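PDB 6W6M: type IV pilus secretin PilQ family protein from Vibrio cholerae, which probably forms the outer-membrane channel through which the type IV competence pilus passes, as a secretin of the PilQ subfamily assembled from fourteen subunits. Local coordinates for residues P301-I304 with A305-R308. Sequence-based numbering, arbitrary orientation.
Sequences PDNI and AVIR
Two successive i to i+4 backbone hydrogen bonds, Ile307 N to Asn303 O at 3.0 Å and Arg308 N to Ile304 O at 2.9 Å, hold the N-terminal part of helix 303-314 in alpha-helical geometry, with Pro301 and Asp302 in the link from strand 294-299. The former is the straighter, with an N-H...O angle of 167° against 151° for the latter. Among the side chains, the amide of Asn303 stands out from the helix and turns its oxygen toward the following residues. Its CG stands anti to the backbone N (chi1 -151°), and in this position OD1 touches the CG1 methyl of Val306 and lies 4.0 Å from Ile307 CG1. The amide therefore meets aliphatic carbon through its oxygen, while ND2 turns to a weak hydrogen bond with the carbonyl of Leu280. The CG1 branch of Val306 is the one facing Asn303, whose carbonyl O it approaches as well. CG1 of Ile307 passes 3.3 Å from that same carbonyl oxygen. One turn apart, Ile304 and Arg308 are more loosely matched: the CG2 methyl of Ile304 sits at the edge of the guanidinium, near its plane, 4.4 Å from Arg308 NE. The helix lies in the short domain of the type II/III secretion family and packs there against strand 253-258, Ile304 on Glu255 and Arg308 on Ile257. Val306 packs instead on Ser254 of a second subunit, and so takes part in the packing between subunits. With only main-chain hydrogen bonds joining residues 301-304 to 305-308, the backbone sets the shape here, while Asn303 ND2 and Arg308 NH2 make weak links, a hydrogen bond and a long ion pair, to Leu280 and Glu255 of the same chain.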
loop_
_atom_site.group_PDB
_atom_site.type_symbol
_atom_site.label_atom_id
_atom_site.label_comp_id
_atom_site.label_asym_id
_atom_site.label_seq_id
_atom_site.Cartn_x
_atom_site.Cartn_y
_atom_site.Cartn_z
ATOM N N PRO A 301 -39.175 -34.894 28.722
ATOM C CA PRO A 301 -39.802 -34.607 30.021
ATOM C C PRO A 301 -39.117 -35.268 31.206
ATOM O O PRO A 301 -39.600 -35.171 32.338
ATOM C CB PRO A 301 -41.236 -35.126 29.844
ATOM C CG PRO A 301 -41.198 -36.005 28.659
ATOM C CD PRO A 301 -40.119 -35.501 27.774
ATOM N N ASP A 302 -37.994 -35.935 30.966
ATOM C CA ASP A 302 -37.228 -36.558 32.037
ATOM C C ASP A 302 -36.011 -35.720 32.416
ATOM O O ASP A 302 -35.619 -35.683 33.586
ATOM C CB ASP A 302 -36.806 -37.967 31.613
ATOM C CG ASP A 302 -36.085 -38.713 32.722
ATOM O OD1 ASP A 302 -35.930 -38.141 33.822
ATOM O OD2 ASP A 302 -35.689 -39.878 32.499
ATOM N N ASN A 303 -35.469 -35.012 31.433
ATOM C CA ASN A 303 -34.332 -34.139 31.658
ATOM C C ASN A 303 -34.813 -32.813 32.249
ATOM O O ASN A 303 -34.051 -32.108 32.905
ATOM C CB ASN A 303 -33.558 -33.910 30.360
ATOM C CG ASN A 303 -32.085 -33.652 30.602
ATOM O OD1 ASN A 303 -31.629 -33.614 31.744
ATOM N ND2 ASN A 303 -31.328 -33.478 29.524
ATOM N N ILE A 304 -36.080 -32.476 32.016
ATOM C CA ILE A 304 -36.642 -31.253 32.570
ATOM C C ILE A 304 -36.624 -31.305 34.089
ATOM O O ILE A 304 -36.352 -30.300 34.750
ATOM C CB ILE A 304 -38.057 -31.016 32.017
ATOM C CG1 ILE A 304 -37.987 -30.698 30.526
ATOM C CG2 ILE A 304 -38.736 -29.885 32.752
ATOM C CD1 ILE A 304 -39.321 -30.439 29.906
ATOM N N ALA A 305 -36.853 -32.484 34.665
ATOM C CA ALA A 305 -36.939 -32.590 36.119
ATOM C C ALA A 305 -35.572 -32.422 36.779
ATOM O O ALA A 305 -35.448 -31.745 37.808
ATOM C CB ALA A 305 -37.570 -33.924 36.505
ATOM N N VAL A 306 -34.528 -33.015 36.201
ATOM C CA VAL A 306 -33.200 -32.868 36.792
ATOM C C VAL A 306 -32.683 -31.447 36.599
ATOM O O VAL A 306 -32.101 -30.855 37.518
ATOM C CB VAL A 306 -32.227 -33.918 36.221
ATOM C CG1 VAL A 306 -32.029 -33.734 34.743
ATOM C CG2 VAL A 306 -30.894 -33.840 36.929
ATOM N N ILE A 307 -32.885 -30.878 35.409
ATOM C CA ILE A 307 -32.517 -29.486 35.178
ATOM C C ILE A 307 -33.237 -28.574 36.159
ATOM O O ILE A 307 -32.635 -27.659 36.736
ATOM C CB ILE A 307 -32.815 -29.103 33.721
ATOM C CG1 ILE A 307 -31.789 -29.741 32.789
ATOM C CG2 ILE A 307 -32.826 -27.605 33.546
ATOM C CD1 ILE A 307 -32.046 -29.478 31.330
ATOM N N ARG A 308 -34.528 -28.818 36.381
ATOM C CA ARG A 308 -35.301 -27.994 37.294
ATOM C C ARG A 308 -34.773 -28.104 38.714
ATOM O O ARG A 308 -34.656 -27.095 39.419
ATOM C CB ARG A 308 -36.769 -28.401 37.221
ATOM C CG ARG A 308 -37.712 -27.473 37.925
ATOM C CD ARG A 308 -39.152 -27.852 37.652
ATOM N NE ARG A 308 -39.586 -27.474 36.314
ATOM C CZ ARG A 308 -40.221 -26.342 36.027
ATOM N NH1 ARG A 308 -40.492 -25.470 36.985
ATOM N NH2 ARG A 308 -40.586 -26.081 34.782
#